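Local coordinates for chromosome partition protein Smc (Pyrococcus yayanosii, PDB 5XEI) that is probably required for chromosome condensation and partitioning as a homodimeric SMC ATPase, of which this chain is the head domain with part of its coiled-coil arm, at residues Leu196-Lys201 with Arg332-Lys337; Asp213-Leu218 with Val318-Ile323; Asn189-Asp194 with Lys339-Glu344. All coordinates share one frame; numbering follows the deposited sequence.

How the contacts relate
Leaving the N-terminal part of the ATPase head, the chain enters helix 170-246, which carries the first segments of contact 3, contact 1 and contact 2 in that order. It then runs through the far part of the construct, including helix 298-315, turns through the non-helical link where the second segment of contact 2 begins, and returns along helix 321-383, meeting the partners in reverse. The loop closed by contact 2 therefore lies within that of contact 1, and both within that of contact 3; none cross. Contacts 1 and 3 are neighbours, with centres 10 Å apart and touching through Ile-197 and Arg-340, whereas the centre of contact 2 is 23 Å from that of contact 1.

Contact 1: Leu196-Lys201 with Arg332-Lys337; sequences LIKEVK and RYLELK
Val-200 sits between two side chains of the opposite helix, and its two methyls serve different partners. CG1 approaches the Tyr-333 ring at its edge, near the ring plane, 3.7 Å from CD1 of Tyr-333. CG2 instead lies over one face of the Arg-332 guanidinium, displaced toward the rim of the group and 3.5 Å from CZ of Arg-332. In the arginine, a CG anti to the backbone N (chi1 -166°) and an extended chain to NE carry the flat end across the interface to Val-200 and Leu-196. With no polar pairing to the facing segment, it contributes here by covering apolar surface.

Tyr-333 aims its ring along the other flank, where Lys-201 lies obliquely to it. The lysine's aliphatic chain follows the phenol, with CD 3.4 Å from Tyr-333 OH, while its NZ turns to a salt bridge with Asp-205. On the tyrosine's own helix, the NZ of Lys-337 makes a weak hydrogen bond to that hydroxyl.

The two segments are antiparallel helices of a coiled coil, their axes 9.8 Å apart at closest and their directions 157° apart. Ile-197 and Val-200 face Leu-336 and Tyr-333, and with Leu-190, Val-193, Arg-340 and Leu-343 of contact 3 they repeat the 3-4-3 spacing of a heptad pattern on both helices.

Ile-197 and Leu-336 run alongside each other, pointing opposite ways. CG1 of Ile-197 packs 3.5 Å from CB of Leu-336, and CG2 reaches the other way, toward CE1 of Tyr-333 at 4.0 Å. Leu-336 in turn sends CD1 across to CB of Leu-196, 3.7 Å away. One turn earlier on helix 321-383, Val-329 also touches Val-200.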
loop_
_atom_site.group_PDB
_atom_site.type_symbol
_atom_site.label_atom_id
_atom_site.label_comp_id
_atom_site.label_asym_id
_atom_site.label_seq_id
_atom_site.Cartn_x
_atom_site.Cartn_y
_atom_site.Cartn_z
ATOM N N LEU A 196 29.477 -3.344 -0.352
ATOM C CA LEU A 196 30.385 -4.095 0.502
ATOM C C LEU A 196 31.317 -4.966 -0.317
ATOM O O LEU A 196 32.505 -5.089 0.005
ATOM C CB LEU A 196 29.595 -4.949 1.477
ATOM C CG LEU A 196 28.720 -4.079 2.379
ATOM C CD1 LEU A 196 28.016 -4.929 3.394
ATOM C CD2 LEU A 196 29.517 -3.006 3.080
ATOM N N ILE A 197 30.790 -5.585 -1.370
ATOM C CA ILE A 197 31.617 -6.420 -2.230
ATOM C C ILE A 197 32.698 -5.593 -2.890
ATOM O O ILE A 197 33.833 -6.050 -3.060
ATOM C CB ILE A 197 30.741 -7.121 -3.272
ATOM C CG1 ILE A 197 29.779 -8.071 -2.573
ATOM C CG2 ILE A 197 31.600 -7.790 -4.336
ATOM C CD1 ILE A 197 29.112 -9.068 -3.507
ATOM N N LYS A 198 32.372 -4.362 -3.278
ATOM C CA LYS A 198 33.359 -3.576 -3.997
ATOM C C LYS A 198 34.547 -3.240 -3.090
ATOM O O LYS A 198 35.702 -3.417 -3.493
ATOM C CB LYS A 198 32.701 -2.330 -4.600
ATOM C CG LYS A 198 33.680 -1.442 -5.368
ATOM C CD LYS A 198 32.989 -0.534 -6.394
ATOM C CE LYS A 198 34.015 0.058 -7.370
ATOM N NZ LYS A 198 33.377 0.462 -8.670
ATOM N N GLU A 199 34.291 -2.812 -1.846
ATOM C CA GLU A 199 35.398 -2.491 -0.944
ATOM C C GLU A 199 36.141 -3.749 -0.520
ATOM O O GLU A 199 37.378 -3.791 -0.541
ATOM C CB GLU A 199 34.922 -1.737 0.304
ATOM C CG GLU A 199 36.088 -1.597 1.325
ATOM C CD GLU A 199 35.820 -0.666 2.525
ATOM O OE1 GLU A 199 36.501 -0.831 3.570
ATOM O OE2 GLU A 199 34.966 0.244 2.428
ATOM N N VAL A 200 35.399 -4.772 -0.095
ATOM C CA VAL A 200 36.025 -6.000 0.362
ATOM C C VAL A 200 36.930 -6.562 -0.722
ATOM O O VAL A 200 38.087 -6.916 -0.469
ATOM C CB VAL A 200 34.949 -7.004 0.794
ATOM C CG1 VAL A 200 35.498 -8.401 0.746
ATOM C CG2 VAL A 200 34.457 -6.646 2.199
ATOM N N LYS A 201 36.430 -6.605 -1.956
ATOM C CA LYS A 201 37.233 -7.091 -3.072
ATOM C C LYS A 201 38.510 -6.268 -3.220
ATOM O O LYS A 201 39.558 -6.791 -3.619
ATOM C CB LYS A 201 36.384 -7.062 -4.344
ATOM C CG LYS A 201 37.089 -7.331 -5.645
ATOM C CD LYS A 201 37.866 -8.624 -5.622
ATOM C CE LYS A 201 38.423 -8.897 -7.001
ATOM N NZ LYS A 201 39.894 -8.813 -6.955
ATOM N N ARG A 332 34.681 -13.530 3.998
ATOM C CA ARG A 332 33.698 -12.459 3.882
ATOM C C ARG A 332 33.367 -12.186 2.418
ATOM O O ARG A 332 32.202 -11.981 2.055
ATOM C CB ARG A 332 34.212 -11.197 4.570
ATOM C CG ARG A 332 33.137 -10.163 4.782
ATOM C CD ARG A 332 33.672 -8.861 5.330
ATOM N NE ARG A 332 32.636 -7.830 5.243
ATOM C CZ ARG A 332 32.866 -6.517 5.321
ATOM N NH1 ARG A 332 34.100 -6.050 5.497
ATOM N NH2 ARG A 332 31.857 -5.667 5.226
ATOM N N TYR A 333 34.379 -12.224 1.554
ATOM C CA TYR A 333 34.144 -12.021 0.133
ATOM C C TYR A 333 33.198 -13.075 -0.411
ATOM O O TYR A 333 32.130 -12.753 -0.939
ATOM C CB TYR A 333 35.466 -12.051 -0.614
ATOM C CG TYR A 333 35.353 -11.645 -2.049
ATOM C CD1 TYR A 333 34.965 -10.358 -2.396
ATOM C CD2 TYR A 333 35.667 -12.535 -3.065
ATOM C CE1 TYR A 333 34.866 -9.973 -3.722
ATOM C CE2 TYR A 333 35.582 -12.160 -4.386
ATOM C CZ TYR A 333 35.183 -10.880 -4.709
ATOM O OH TYR A 333 35.094 -10.518 -6.030
ATOM N N LEU A 334 33.566 -14.353 -0.267
ATOM C CA LEU A 334 32.730 -15.421 -0.803
ATOM C C LEU A 334 31.341 -15.421 -0.185
ATOM O O LEU A 334 30.394 -15.936 -0.801
ATOM C CB LEU A 334 33.388 -16.787 -0.603
ATOM C CG LEU A 334 34.314 -17.189 -1.751
ATOM C CD1 LEU A 334 34.886 -18.563 -1.546
ATOM C CD2 LEU A 334 33.612 -17.104 -3.103
ATOM N N GLU A 335 31.177 -14.830 0.993
ATOM C CA GLU A 335 29.837 -14.878 1.531
ATOM C C GLU A 335 28.978 -13.743 1.032
ATOM O O GLU A 335 27.776 -13.927 0.828
ATOM C CB GLU A 335 29.875 -14.877 3.039
ATOM C CG GLU A 335 29.870 -16.267 3.539
ATOM C CD GLU A 335 29.739 -16.317 5.025
ATOM O OE1 GLU A 335 28.848 -15.615 5.574
ATOM O OE2 GLU A 335 30.554 -17.051 5.635
ATOM N N LEU A 336 29.569 -12.568 0.832
ATOM C CA LEU A 336 28.834 -11.500 0.170
ATOM C C LEU A 336 28.388 -11.921 -1.235
ATOM O O LEU A 336 27.258 -11.632 -1.638
ATOM C CB LEU A 336 29.689 -10.241 0.127
ATOM C CG LEU A 336 29.999 -9.536 1.437
ATOM C CD1 LEU A 336 30.944 -8.376 1.158
ATOM C CD2 LEU A 336 28.716 -9.024 2.083
ATOM N N LYS A 337 29.254 -12.610 -1.994
ATOM C CA LYS A 337 28.837 -13.141 -3.284
ATOM C C LYS A 337 27.730 -14.167 -3.116
ATOM O O LYS A 337 26.924 -14.373 -4.033
ATOM C CB LYS A 337 30.011 -13.787 -4.023
ATOM C CG LYS A 337 31.265 -12.962 -4.048
ATOM C CD LYS A 337 31.506 -12.284 -5.386
ATOM C CE LYS A 337 32.260 -13.171 -6.369
ATOM N NZ LYS A 337 32.762 -12.329 -7.513
#

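Contact 2: Asp213-Leu218 with Val318-Ile323; sequences DALRYL and VNMKAI
Ala-214 O accepts the helical hydrogen bond of Leu-218 N at 3.0 Å, and the Tyr-217 ring presents its edge to the same oxygen, which lies in the ring plane. From the other segment the methyl CE of Met-320 appears nearby, but its position is doubtful because it is modelled too close to Leu-218. The Met-320 chain, bent at chi2, reaches across toward helix 170-246 and brings SD beside the Tyr-217 ring, 3.9 Å from CE2 of Tyr-217, in an oblique Met-aromatic contact with the sulfur 61° off the ring normal.

Val-318 takes a face of the same ring. Its CG2 stands 4.1 Å from the centroid of the Tyr-217 ring and 17° off the normal, a CH-pi contact. Tyr-217, with CG anti to its backbone N (chi1 165°), is thereby brought against Val-318, and it also touches Ile-312 and Leu-315 of helix 298-315. CD1 of Ile-323 packs against CB of Ala-214 at 3.7 Å and against CD2 of Leu-215.

Asn-319 points away and caps the following turn: its OD1 accepts a weak bond from Lys-321 N, while ND2 is hydrogen-bonded to Glu-210. Val-318 to Met-320 are non-helical between helices 298-315 and 321-383, while helix 170-246 continues alongside, an interruption consistent with the joint of an SMC coiled-coil arm.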
loop_
_atom_site.group_PDB
_atom_site.type_symbol
_atom_site.label_atom_id
_atom_site.label_comp_id
_atom_site.label_asym_id
_atom_site.label_seq_id
_atom_site.Cartn_x
_atom_site.Cartn_y
_atom_site.Cartn_z
ATOM N N ASP A 213 54.107 -11.527 0.066
ATOM C CA ASP A 213 55.369 -11.003 0.558
ATOM C C ASP A 213 55.691 -11.576 1.920
ATOM O O ASP A 213 56.838 -11.943 2.187
ATOM C CB ASP A 213 55.333 -9.484 0.612
ATOM C CG ASP A 213 55.480 -8.872 -0.752
ATOM O OD1 ASP A 213 55.300 -7.643 -0.876
ATOM O OD2 ASP A 213 55.773 -9.636 -1.704
ATOM N N ALA A 214 54.689 -11.667 2.795
ATOM C CA ALA A 214 54.917 -12.309 4.082
ATOM C C ALA A 214 55.353 -13.754 3.887
ATOM O O ALA A 214 56.228 -14.248 4.609
ATOM C CB ALA A 214 53.666 -12.232 4.944
ATOM N N LEU A 215 54.796 -14.433 2.881
ATOM C CA LEU A 215 55.175 -15.821 2.646
ATOM C C LEU A 215 56.631 -15.945 2.195
ATOM O O LEU A 215 57.346 -16.839 2.654
ATOM C CB LEU A 215 54.226 -16.463 1.627
ATOM C CG LEU A 215 52.801 -16.722 2.138
ATOM C CD1 LEU A 215 52.014 -17.697 1.276
ATOM C CD2 LEU A 215 52.857 -17.243 3.543
ATOM N N ARG A 216 57.100 -15.075 1.301
ATOM C CA ARG A 216 58.474 -15.238 0.829
ATOM C C ARG A 216 59.469 -14.706 1.841
ATOM O O ARG A 216 60.551 -15.271 2.010
ATOM C CB ARG A 216 58.672 -14.571 -0.527
ATOM C CG ARG A 216 57.476 -14.703 -1.443
ATOM C CD ARG A 216 57.612 -13.835 -2.704
ATOM N NE ARG A 216 56.724 -14.339 -3.730
ATOM C CZ ARG A 216 56.464 -13.675 -4.848
ATOM N NH1 ARG A 216 57.034 -12.491 -5.062
ATOM N NH2 ARG A 216 55.645 -14.183 -5.761
ATOM N N TYR A 217 59.120 -13.630 2.536
ATOM C CA TYR A 217 59.871 -13.274 3.728
ATOM C C TYR A 217 60.052 -14.497 4.636
ATOM O O TYR A 217 61.141 -14.730 5.177
ATOM C CB TYR A 217 59.171 -12.119 4.451
ATOM C CG TYR A 217 59.664 -11.939 5.850
ATOM C CD1 TYR A 217 60.687 -11.061 6.137
ATOM C CD2 TYR A 217 59.106 -12.667 6.891
ATOM C CE1 TYR A 217 61.134 -10.907 7.426
ATOM C CE2 TYR A 217 59.548 -12.532 8.160
ATOM C CZ TYR A 217 60.557 -11.655 8.436
ATOM O OH TYR A 217 60.971 -11.543 9.745
ATOM N N LEU A 218 58.999 -15.296 4.803
ATOM C CA LEU A 218 59.115 -16.511 5.601
ATOM C C LEU A 218 60.161 -17.444 5.011
ATOM O O LEU A 218 61.109 -17.841 5.698
ATOM C CB LEU A 218 57.764 -17.215 5.682
ATOM C CG LEU A 218 57.038 -17.238 7.018
ATOM C CD1 LEU A 218 56.908 -15.817 7.531
ATOM C CD2 LEU A 218 55.656 -17.862 6.858
ATOM N N VAL A 318 57.191 -5.938 5.948
ATOM C CA VAL A 318 56.170 -6.932 5.662
ATOM C C VAL A 318 55.215 -6.995 6.845
ATOM O O VAL A 318 55.567 -6.682 7.979
ATOM C CB VAL A 318 56.750 -8.327 5.356
ATOM C CG1 VAL A 318 57.934 -8.218 4.396
ATOM C CG2 VAL A 318 57.115 -9.062 6.640
ATOM N N ASN A 319 53.984 -7.396 6.559
ATOM C CA ASN A 319 52.904 -7.423 7.541
ATOM C C ASN A 319 52.485 -8.879 7.698
ATOM O O ASN A 319 51.809 -9.433 6.832
ATOM C CB ASN A 319 51.748 -6.531 7.084
ATOM C CG ASN A 319 50.448 -6.794 7.841
ATOM O OD1 ASN A 319 50.450 -7.230 8.999
ATOM N ND2 ASN A 319 49.325 -6.505 7.188
ATOM N N MET A 320 52.884 -9.521 8.786
ATOM C CA MET A 320 52.612 -10.946 8.848
ATOM C C MET A 320 51.177 -11.257 9.231
ATOM O O MET A 320 50.719 -12.386 8.986
ATOM C CB MET A 320 53.577 -11.633 9.804
ATOM C CG MET A 320 55.022 -11.324 9.502
ATOM S SD MET A 320 55.900 -12.892 9.502
ATOM C CE MET A 320 55.213 -13.570 7.993
ATOM N N LYS A 321 50.455 -10.287 9.802
ATOM C CA LYS A 321 49.024 -10.475 9.997
ATOM C C LYS A 321 48.335 -10.816 8.679
ATOM O O LYS A 321 47.303 -11.497 8.673
ATOM C CB LYS A 321 48.401 -9.221 10.604
ATOM C CG LYS A 321 49.256 -8.547 11.645
ATOM C CD LYS A 321 48.904 -9.028 13.049
ATOM C CE LYS A 321 50.041 -8.760 14.062
ATOM N NZ LYS A 321 50.001 -9.690 15.255
ATOM N N ALA A 322 48.916 -10.376 7.558
ATOM C CA ALA A 322 48.302 -10.567 6.250
ATOM C C ALA A 322 47.982 -12.031 5.964
ATOM O O ALA A 322 46.950 -12.331 5.360
ATOM C CB ALA A 322 49.210 -10.008 5.155
ATOM N N ILE A 323 48.853 -12.958 6.364
ATOM C CA ILE A 323 48.588 -14.358 6.065
ATOM C C ILE A 323 47.282 -14.793 6.708
ATOM O O ILE A 323 46.473 -15.502 6.092
ATOM C CB ILE A 323 49.762 -15.242 6.513
ATOM C CG1 ILE A 323 50.993 -14.950 5.660
ATOM C CG2 ILE A 323 49.380 -16.719 6.461
ATOM C CD1 ILE A 323 52.302 -15.333 6.349
#

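Contact 3: Asn189-Asp194 with Lys339-Glu344; sequences NLARVD and KREKLE
Asp-194 and Arg-340 join the two helices by a salt bridge, NH2 of Arg-340 donating to OD1 of Asp-194 at 3.3 Å. The bond is nearly straight, at 163°, and the carboxylate oxygen lies at the edge of the guanidinium, close to its plane, met almost end-on to its C-O bond. The two planes are 33° apart, and a single N-H...O bond joins them. Replacing Asp-194 by an alanine would probably leave the guanidinium without its mate on helix 170-246 and freer to turn toward Glu-341.

Glu-341 is the second partner in this network, its OE1 3.6 Å from NE of Arg-340. The arginine's chain bends at chi3, swinging the guanidinium out to the flank, and its CB packs below at 3.7 Å from CG1 of Val-193.

Beneath the charges lies apolar packing. Leu-190 and Leu-343 lie antiparallel, flank to flank, with CD1 of Leu-190 3.5 Å from CB of Leu-343. CG2 of Val-193 meets both CD1 of Leu-343 and CG of Lys-339, the latter at 3.8 Å, and Asn-189 CB closes the far end against Leu-343.

These are antiparallel coiled-coil segments, their N-to-C directions 159° apart and their axes 9.6 Å apart at closest approach, lying on the head side of contact 1, where Arg-340 also packs on Ile-197 as helices 170-246 and 321-383 continue side by side.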
loop_
_atom_site.group_PDB
_atom_site.type_symbol
_atom_site.label_atom_id
_atom_site.label_comp_id
_atom_site.label_asym_id
_atom_site.label_seq_id
_atom_site.Cartn_x
_atom_site.Cartn_y
_atom_site.Cartn_z
ATOM N N ASN A 189 18.916 -3.427 0.408
ATOM C CA ASN A 189 19.801 -4.502 0.848
ATOM C C ASN A 189 20.758 -4.919 -0.262
ATOM O O ASN A 189 21.986 -4.909 -0.089
ATOM C CB ASN A 189 18.972 -5.703 1.290
ATOM C CG ASN A 189 18.814 -5.773 2.770
ATOM O OD1 ASN A 189 19.793 -5.984 3.491
ATOM N ND2 ASN A 189 17.576 -5.606 3.251
ATOM N N LEU A 190 20.203 -5.283 -1.418
ATOM C CA LEU A 190 21.018 -5.738 -2.537
ATOM C C LEU A 190 22.066 -4.706 -2.915
ATOM O O LEU A 190 23.195 -5.060 -3.275
ATOM C CB LEU A 190 20.133 -6.046 -3.737
ATOM C CG LEU A 190 20.867 -6.682 -4.902
ATOM C CD1 LEU A 190 20.663 -8.177 -4.817
ATOM C CD2 LEU A 190 20.363 -6.132 -6.229
ATOM N N ALA A 191 21.714 -3.424 -2.828
ATOM C CA ALA A 191 22.672 -2.376 -3.151
ATOM C C ALA A 191 23.721 -2.234 -2.056
ATOM O O ALA A 191 24.884 -1.923 -2.336
ATOM C CB ALA A 191 21.940 -1.057 -3.371
ATOM N N ARG A 192 23.326 -2.455 -0.808
ATOM C CA ARG A 192 24.298 -2.475 0.271
ATOM C C ARG A 192 25.337 -3.554 0.024
ATOM O O ARG A 192 26.545 -3.305 0.108
ATOM C CB ARG A 192 23.588 -2.713 1.594
ATOM C CG ARG A 192 24.479 -2.619 2.793
ATOM C CD ARG A 192 23.647 -2.595 4.062
ATOM N NE ARG A 192 22.975 -3.878 4.235
ATOM C CZ ARG A 192 21.984 -4.104 5.088
ATOM N NH1 ARG A 192 21.524 -3.117 5.860
ATOM N NH2 ARG A 192 21.449 -5.320 5.156
ATOM N N VAL A 193 24.881 -4.762 -0.296
ATOM C CA VAL A 193 25.809 -5.859 -0.515
ATOM C C VAL A 193 26.781 -5.519 -1.640
ATOM O O VAL A 193 27.985 -5.785 -1.537
ATOM C CB VAL A 193 25.020 -7.150 -0.782
ATOM C CG1 VAL A 193 25.866 -8.154 -1.491
ATOM C CG2 VAL A 193 24.532 -7.713 0.533
ATOM N N ASP A 194 26.288 -4.888 -2.712
ATOM C CA ASP A 194 27.167 -4.518 -3.822
ATOM C C ASP A 194 28.271 -3.571 -3.371
ATOM O O ASP A 194 29.421 -3.674 -3.827
ATOM C CB ASP A 194 26.369 -3.860 -4.943
ATOM C CG ASP A 194 25.450 -4.818 -5.640
ATOM O OD1 ASP A 194 25.934 -5.848 -6.171
ATOM O OD2 ASP A 194 24.235 -4.526 -5.655
ATOM N N LYS A 339 25.399 -14.103 -0.466
ATOM C CA LYS A 339 24.237 -13.312 -0.087
ATOM C C LYS A 339 23.631 -12.594 -1.297
ATOM O O LYS A 339 22.420 -12.695 -1.548
ATOM C CB LYS A 339 24.656 -12.329 1.003
ATOM C CG LYS A 339 23.629 -11.313 1.414
ATOM C CD LYS A 339 23.264 -11.502 2.888
ATOM C CE LYS A 339 22.723 -10.203 3.502
ATOM N NZ LYS A 339 22.136 -10.379 4.867
ATOM N N ARG A 340 24.461 -11.886 -2.075
ATOM C CA ARG A 340 23.961 -11.188 -3.256
ATOM C C ARG A 340 23.037 -12.079 -4.078
ATOM O O ARG A 340 21.884 -11.718 -4.323
ATOM C CB ARG A 340 25.114 -10.673 -4.125
ATOM C CG ARG A 340 24.648 -10.162 -5.500
ATOM C CD ARG A 340 25.666 -9.259 -6.178
ATOM N NE ARG A 340 26.813 -10.007 -6.695
ATOM C CZ ARG A 340 27.991 -9.461 -7.009
ATOM N NH1 ARG A 340 28.987 -10.225 -7.468
ATOM N NH2 ARG A 340 28.180 -8.150 -6.842
ATOM N N GLU A 341 23.505 -13.264 -4.475
ATOM C CA GLU A 341 22.687 -14.108 -5.343
ATOM C C GLU A 341 21.379 -14.493 -4.676
ATOM O O GLU A 341 20.340 -14.561 -5.344
ATOM C CB GLU A 341 23.450 -15.364 -5.781
ATOM C CG GLU A 341 24.616 -15.055 -6.735
ATOM C CD GLU A 341 24.288 -13.949 -7.754
ATOM O OE1 GLU A 341 24.924 -12.864 -7.699
ATOM O OE2 GLU A 341 23.401 -14.183 -8.611
ATOM N N LYS A 342 21.388 -14.732 -3.360
ATOM C CA LYS A 342 20.119 -15.046 -2.706
ATOM C C LYS A 342 19.223 -13.816 -2.642
ATOM O O LYS A 342 18.017 -13.917 -2.892
ATOM C CB LYS A 342 20.330 -15.644 -1.309
ATOM C CG LYS A 342 21.566 -16.505 -1.170
ATOM C CD LYS A 342 21.430 -17.814 -1.942
ATOM C CE LYS A 342 22.703 -18.651 -1.908
ATOM N NZ LYS A 342 23.446 -18.514 -3.182
ATOM N N LEU A 343 19.792 -12.645 -2.342
ATOM C CA LEU A 343 19.014 -11.413 -2.442
ATOM C C LEU A 343 18.431 -11.251 -3.835
ATOM O O LEU A 343 17.239 -10.963 -3.998
ATOM C CB LEU A 343 19.876 -10.209 -2.090
ATOM C CG LEU A 343 19.899 -9.837 -0.618
ATOM C CD1 LEU A 343 21.012 -8.819 -0.374
ATOM C CD2 LEU A 343 18.556 -9.265 -0.252
ATOM N N GLU A 344 19.243 -11.473 -4.862
ATOM C CA GLU A 344 18.781 -11.196 -6.205
ATOM C C GLU A 344 17.695 -12.177 -6.612
ATOM O O GLU A 344 16.731 -11.810 -7.291
ATOM C CB GLU A 344 19.952 -11.217 -7.178
ATOM C CG GLU A 344 19.581 -10.596 -8.490
ATOM C CD GLU A 344 20.779 -10.334 -9.373
ATOM O OE1 GLU A 344 20.565 -10.004 -10.569
ATOM O OE2 GLU A 344 21.923 -10.452 -8.869
#